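Local coordinates for cellobiose 2-epimerase (Caldibacillus thermoamylovorans, PDB 5ZHB), which catalyses the epimerisation of cellobiose at C2 of its reducing-end glucose, probably within the (alpha/alpha)6 barrel common to the N-acylglucosamine 2-epimerase family, at residues 307-321 with 376-388. Sequence-based numbering, arbitrary orientation.
Sequences WVQVEAMVGFYNAYE and HNARFCLEFIERV
Helices 307-321 and 376-387 run nearly parallel, their axes crossing at 21° and nearing to 9.0 Å, with W307 opposite H376 and V310 opposite F380 where the backbones approach most closely. The pair illustrates how a helical barrel brings its last helix, 375-387, against an earlier one: polar networks at both ends, an apolar seam between. At the N-terminal end W307 lays its CB over one face of the H376 imidazole, and its five-membered ring forms an offset stack with it. E311 also holds this imidazole, its chain bent at chi2 (-58°) to bring the carboxylate round. H376 ND1 donates to E311 OE2 at 2.7 Å, in the imidazole plane and on the anti side of the carboxylate. R379 NH2 reaches the same oxygen from above the carboxylate plane, 2.8 Å away, and a water bridges E311 OE2, H376 O and R379 NE. E311 OE1 is bonded to W253, while R379 NH1 continues to E191. Farther along, V310 crosses F380 at about a right angle, and M313 CE sits over the F380 ring face, 3.7 Å from its centroid. V314 is a knob among F380, E383, F384 and R387; Y317 CB meets F384 CZ at 3.4 Å. R387, extended from CG to NE, answers as a knob fitted among V314, Y317, N318 and E321 of helix 307-321: its NH1 donates to N318 OD1 at 2.9 Å, on a lone pair, and to E321 OE1 at 2.7 Å, while NE bonds E383 OE1. Thus R387 probably offsets two glutamates that lie near each other, and E311, sharing one oxygen between a histidine and an arginine, helps fix the rotation of the imidazole.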
loop_
_atom_site.group_PDB
_atom_site.type_symbol
_atom_site.label_atom_id
_atom_site.label_comp_id
_atom_site.label_asym_id
_atom_site.label_seq_id
_atom_site.Cartn_x
_atom_site.Cartn_y
_atom_site.Cartn_z
ATOM N N TRP A 307 3.846 8.172 3.980
ATOM C CA TRP A 307 2.946 7.527 3.028
ATOM C C TRP A 307 1.629 8.292 2.901
ATOM O O TRP A 307 1.053 8.306 1.815
ATOM C CB TRP A 307 2.704 6.042 3.347
ATOM C CG TRP A 307 1.893 5.724 4.577
ATOM C CD1 TRP A 307 2.358 5.392 5.813
ATOM C CD2 TRP A 307 0.455 5.650 4.657
ATOM N NE1 TRP A 307 1.318 5.158 6.669
ATOM C CE2 TRP A 307 0.136 5.313 5.987
ATOM C CE3 TRP A 307 -0.587 5.844 3.735
ATOM C CZ2 TRP A 307 -1.185 5.151 6.412
ATOM C CZ3 TRP A 307 -1.888 5.664 4.154
ATOM C CH2 TRP A 307 -2.186 5.340 5.483
ATOM N N VAL A 308 1.209 8.935 4.008
ATOM C CA VAL A 308 -0.015 9.730 4.007
ATOM C C VAL A 308 0.102 10.901 3.030
ATOM O O VAL A 308 -0.785 11.118 2.203
ATOM C CB VAL A 308 -0.340 10.180 5.447
ATOM C CG1 VAL A 308 -1.485 11.189 5.462
ATOM C CG2 VAL A 308 -0.585 9.009 6.392
ATOM N N GLN A 309 1.267 11.547 2.993
ATOM C CA GLN A 309 1.461 12.703 2.142
ATOM C C GLN A 309 1.373 12.274 0.682
ATOM O O GLN A 309 0.706 12.919 -0.119
ATOM C CB GLN A 309 2.795 13.392 2.407
ATOM C CG GLN A 309 3.125 13.652 3.869
ATOM C CD GLN A 309 2.040 14.392 4.623
ATOM O OE1 GLN A 309 1.516 15.395 4.147
ATOM N NE2 GLN A 309 1.618 13.844 5.750
ATOM N N VAL A 310 2.064 11.197 0.298
ATOM C CA VAL A 310 2.087 10.856 -1.116
ATOM C C VAL A 310 0.734 10.298 -1.593
ATOM O O VAL A 310 0.374 10.491 -2.740
ATOM C CB VAL A 310 3.216 9.863 -1.477
ATOM C CG1 VAL A 310 4.569 10.358 -0.994
ATOM C CG2 VAL A 310 2.966 8.449 -0.995
ATOM N N GLU A 311 0.046 9.506 -0.773
ATOM C CA GLU A 311 -1.299 9.051 -1.128
ATOM C C GLU A 311 -2.227 10.255 -1.294
ATOM O O GLU A 311 -3.108 10.234 -2.141
ATOM C CB GLU A 311 -1.886 8.057 -0.130
ATOM C CG GLU A 311 -1.136 6.724 -0.104
ATOM C CD GLU A 311 -1.039 5.959 -1.394
ATOM O OE1 GLU A 311 -1.920 6.173 -2.249
ATOM O OE2 GLU A 311 -0.057 5.166 -1.574
ATOM N N ALA A 312 -2.070 11.282 -0.470
ATOM C CA ALA A 312 -2.886 12.488 -0.636
ATOM C C ALA A 312 -2.582 13.159 -1.980
ATOM O O ALA A 312 -3.496 13.604 -2.688
ATOM C CB ALA A 312 -2.667 13.420 0.531
ATOM N N MET A 313 -1.301 13.200 -2.370
ATOM C CA MET A 313 -0.959 13.810 -3.659
ATOM C C MET A 313 -1.624 13.033 -4.790
ATOM O O MET A 313 -2.203 13.630 -5.704
ATOM C CB MET A 313 0.558 13.957 -3.884
ATOM C CG MET A 313 1.155 15.078 -3.070
ATOM S SD MET A 313 2.933 15.362 -3.260
ATOM C CE MET A 313 3.705 13.959 -2.436
ATOM N N VAL A 314 -1.623 11.697 -4.728
ATOM C CA VAL A 314 -2.200 10.936 -5.820
ATOM C C VAL A 314 -3.726 11.124 -5.809
ATOM O O VAL A 314 -4.329 11.381 -6.843
ATOM C CB VAL A 314 -1.795 9.450 -5.818
ATOM C CG1 VAL A 314 -2.478 8.670 -6.940
ATOM C CG2 VAL A 314 -0.274 9.307 -5.915
ATOM N N GLY A 315 -4.347 10.975 -4.643
ATOM C CA GLY A 315 -5.792 10.963 -4.557
ATOM C C GLY A 315 -6.350 12.332 -4.927
ATOM O O GLY A 315 -7.359 12.407 -5.606
ATOM N N PHE A 316 -5.638 13.381 -4.521
ATOM C CA PHE A 316 -6.050 14.745 -4.831
ATOM C C PHE A 316 -5.912 15.026 -6.321
ATOM O O PHE A 316 -6.797 15.670 -6.898
ATOM C CB PHE A 316 -5.329 15.743 -3.942
ATOM C CG PHE A 316 -5.759 15.824 -2.486
ATOM C CD1 PHE A 316 -7.024 15.436 -2.037
ATOM C CD2 PHE A 316 -4.893 16.356 -1.554
ATOM C CE1 PHE A 316 -7.368 15.551 -0.692
ATOM C CE2 PHE A 316 -5.250 16.494 -0.218
ATOM C CZ PHE A 316 -6.474 16.065 0.211
ATOM N N TYR A 317 -4.862 14.505 -6.959
ATOM C CA TYR A 317 -4.695 14.689 -8.390
ATOM C C TYR A 317 -5.762 13.932 -9.190
ATOM O O TYR A 317 -6.271 14.428 -10.205
ATOM C CB TYR A 317 -3.270 14.348 -8.837
ATOM C CG TYR A 317 -3.101 14.740 -10.288
ATOM C CD1 TYR A 317 -2.996 16.077 -10.660
ATOM C CD2 TYR A 317 -3.141 13.783 -11.288
ATOM C CE1 TYR A 317 -2.873 16.446 -11.991
ATOM C CE2 TYR A 317 -3.042 14.142 -12.619
ATOM C CZ TYR A 317 -2.919 15.476 -12.973
ATOM O OH TYR A 317 -2.807 15.783 -14.298
ATOM N N ASN A 318 -6.090 12.704 -8.762
ATOM C CA ASN A 318 -7.192 11.954 -9.347
ATOM C C ASN A 318 -8.486 12.766 -9.258
ATOM O O ASN A 318 -9.206 12.903 -10.249
ATOM C CB ASN A 318 -7.376 10.604 -8.633
ATOM C CG ASN A 318 -8.359 9.679 -9.319
ATOM O OD1 ASN A 318 -8.144 9.265 -10.459
ATOM N ND2 ASN A 318 -9.430 9.315 -8.626
ATOM N N ALA A 319 -8.773 13.284 -8.068
ATOM C CA ALA A 319 -9.937 14.110 -7.835
ATOM C C ALA A 319 -9.958 15.337 -8.756
ATOM O O ALA A 319 -11.038 15.746 -9.199
ATOM C CB ALA A 319 -9.976 14.522 -6.401
ATOM N N TYR A 320 -8.779 15.929 -8.985
ATOM C CA TYR A 320 -8.652 17.057 -9.896
ATOM C C TYR A 320 -9.063 16.637 -11.293
ATOM O O TYR A 320 -9.769 17.394 -11.962
ATOM C CB TYR A 320 -7.245 17.646 -9.917
ATOM C CG TYR A 320 -7.055 18.753 -10.945
ATOM C CD1 TYR A 320 -7.670 19.998 -10.779
ATOM C CD2 TYR A 320 -6.258 18.557 -12.060
ATOM C CE1 TYR A 320 -7.516 21.008 -11.711
ATOM C CE2 TYR A 320 -6.044 19.582 -12.968
ATOM C CZ TYR A 320 -6.687 20.801 -12.802
ATOM O OH TYR A 320 -6.478 21.802 -13.707
ATOM N N GLU A 321 -8.615 15.441 -11.724
ATOM C CA GLU A 321 -8.979 14.892 -13.021
ATOM C C GLU A 321 -10.506 14.763 -13.149
ATOM O O GLU A 321 -11.073 15.061 -14.185
ATOM C CB GLU A 321 -8.236 13.582 -13.318
ATOM C CG GLU A 321 -6.758 13.757 -13.661
ATOM C CD GLU A 321 -5.992 12.489 -14.026
ATOM O OE1 GLU A 321 -5.783 11.653 -13.143
ATOM O OE2 GLU A 321 -5.557 12.324 -15.172
ATOM N N HIS A 376 4.959 3.040 -1.586
ATOM C CA HIS A 376 4.089 4.219 -1.551
ATOM C C HIS A 376 4.696 5.386 -2.346
ATOM O O HIS A 376 4.022 6.007 -3.184
ATOM C CB HIS A 376 3.784 4.632 -0.121
ATOM C CG HIS A 376 2.740 3.851 0.627
ATOM N ND1 HIS A 376 1.400 3.854 0.276
ATOM C CD2 HIS A 376 2.858 3.013 1.676
ATOM C CE1 HIS A 376 0.735 3.037 1.102
ATOM N NE2 HIS A 376 1.594 2.543 1.988
ATOM N N ASN A 377 5.943 5.719 -2.037
ATOM C CA ASN A 377 6.578 6.884 -2.639
ATOM C C ASN A 377 6.941 6.649 -4.116
ATOM O O ASN A 377 6.768 7.573 -4.931
ATOM C CB ASN A 377 7.683 7.454 -1.751
ATOM C CG ASN A 377 8.838 6.520 -1.474
ATOM O OD1 ASN A 377 8.727 5.313 -1.696
ATOM N ND2 ASN A 377 9.923 7.070 -0.932
ATOM N N ALA A 378 7.415 5.451 -4.487
ATOM C CA ALA A 378 7.632 5.145 -5.890
ATOM C C ALA A 378 6.335 5.200 -6.684
ATOM O O ALA A 378 6.298 5.786 -7.767
ATOM C CB ALA A 378 8.276 3.802 -6.090
ATOM N N ARG A 379 5.299 4.526 -6.166
ATOM C CA ARG A 379 4.009 4.499 -6.814
ATOM C C ARG A 379 3.501 5.928 -7.053
ATOM O O ARG A 379 2.982 6.217 -8.129
ATOM C CB ARG A 379 3.026 3.652 -5.996
ATOM C CG ARG A 379 1.699 3.549 -6.731
ATOM C CD ARG A 379 0.677 2.608 -6.151
ATOM N NE ARG A 379 0.232 3.045 -4.829
ATOM C CZ ARG A 379 -0.630 2.368 -4.067
ATOM N NH1 ARG A 379 -1.175 1.257 -4.516
ATOM N NH2 ARG A 379 -0.959 2.833 -2.870
ATOM N N PHE A 380 3.641 6.815 -6.058
ATOM C CA PHE A 380 3.217 8.189 -6.230
ATOM C C PHE A 380 3.907 8.822 -7.446
ATOM O O PHE A 380 3.226 9.411 -8.291
ATOM C CB PHE A 380 3.384 8.966 -4.921
ATOM C CG PHE A 380 3.951 10.365 -5.073
ATOM C CD1 PHE A 380 3.181 11.401 -5.602
ATOM C CD2 PHE A 380 5.254 10.641 -4.677
ATOM C CE1 PHE A 380 3.702 12.681 -5.698
ATOM C CE2 PHE A 380 5.773 11.917 -4.779
ATOM C CZ PHE A 380 5.005 12.929 -5.313
ATOM N N CYS A 381 5.244 8.743 -7.517
ATOM C CA CYS A 381 5.974 9.329 -8.628
ATOM C C CYS A 381 5.487 8.720 -9.942
ATOM O O CYS A 381 5.212 9.449 -10.888
ATOM C CB CYS A 381 7.477 9.113 -8.467
ATOM S SG CYS A 381 8.186 9.961 -7.045
ATOM N N LEU A 382 5.332 7.399 -9.987
ATOM C CA LEU A 382 4.927 6.681 -11.199
ATOM C C LEU A 382 3.503 6.999 -11.649
ATOM O O LEU A 382 3.220 7.088 -12.854
ATOM C CB LEU A 382 5.111 5.188 -10.974
ATOM C CG LEU A 382 6.569 4.734 -10.811
ATOM C CD1 LEU A 382 6.605 3.292 -10.384
ATOM C CD2 LEU A 382 7.367 4.939 -12.084
ATOM N N GLU A 383 2.600 7.204 -10.688
ATOM C CA GLU A 383 1.224 7.530 -11.031
ATOM C C GLU A 383 1.166 8.864 -11.778
ATOM O O GLU A 383 0.436 8.989 -12.763
ATOM C CB GLU A 383 0.408 7.571 -9.743
ATOM C CG GLU A 383 -0.133 6.214 -9.302
ATOM C CD GLU A 383 -1.212 5.682 -10.226
ATOM O OE1 GLU A 383 -2.111 6.462 -10.606
ATOM O OE2 GLU A 383 -1.160 4.485 -10.537
ATOM N N PHE A 384 1.856 9.879 -11.260
ATOM C CA PHE A 384 1.909 11.179 -11.922
ATOM C C PHE A 384 2.594 11.091 -13.282
ATOM O O PHE A 384 2.113 11.639 -14.265
ATOM C CB PHE A 384 2.650 12.192 -11.070
ATOM C CG PHE A 384 1.740 12.843 -10.048
ATOM C CD1 PHE A 384 1.028 13.992 -10.369
ATOM C CD2 PHE A 384 1.584 12.301 -8.780
ATOM C CE1 PHE A 384 0.249 14.631 -9.400
ATOM C CE2 PHE A 384 0.742 12.894 -7.849
ATOM C CZ PHE A 384 0.088 14.061 -8.151
ATOM N N ILE A 385 3.720 10.390 -13.352
ATOM C CA ILE A 385 4.369 10.204 -14.641
ATOM C C ILE A 385 3.384 9.658 -15.685
ATOM O O ILE A 385 3.316 10.140 -16.824
ATOM C CB ILE A 385 5.612 9.315 -14.471
ATOM C CG1 ILE A 385 6.727 10.048 -13.703
ATOM C CG2 ILE A 385 6.083 8.826 -15.845
ATOM C CD1 ILE A 385 7.809 9.146 -13.107
ATOM N N GLU A 386 2.624 8.623 -15.323
ATOM C CA GLU A 386 1.761 7.921 -16.257
ATOM C C GLU A 386 0.510 8.753 -16.534
ATOM O O GLU A 386 0.006 8.771 -17.659
ATOM C CB GLU A 386 1.420 6.529 -15.708
ATOM C CG GLU A 386 1.302 5.433 -16.767
ATOM C CD GLU A 386 0.706 4.096 -16.305
ATOM O OE1 GLU A 386 0.621 3.164 -17.126
ATOM O OE2 GLU A 386 0.285 3.960 -15.140
ATOM N N ARG A 387 -0.033 9.438 -15.520
ATOM C CA ARG A 387 -1.255 10.204 -15.722
ATOM C C ARG A 387 -1.001 11.414 -16.631
ATOM O O ARG A 387 -1.862 11.746 -17.449
ATOM C CB ARG A 387 -1.831 10.655 -14.378
ATOM C CG ARG A 387 -2.546 9.540 -13.620
ATOM C CD ARG A 387 -2.806 9.968 -12.190
ATOM N NE ARG A 387 -3.280 8.838 -11.373
ATOM C CZ ARG A 387 -4.556 8.669 -11.031
ATOM N NH1 ARG A 387 -5.485 9.461 -11.543
ATOM N NH2 ARG A 387 -4.897 7.709 -10.187
ATOM N N VAL A 388 0.153 12.081 -16.441
ATOM C CA VAL A 388 0.649 13.162 -17.288
ATOM C C VAL A 388 1.680 12.601 -18.291
ATOM O O VAL A 388 1.283 11.843 -19.212
ATOM C CB VAL A 388 1.309 14.244 -16.407
ATOM C CG1 VAL A 388 1.761 15.472 -17.194
ATOM C CG2 VAL A 388 0.446 14.677 -15.231
HETATM O O HOH W 1 1.180 5.717 -3.973
#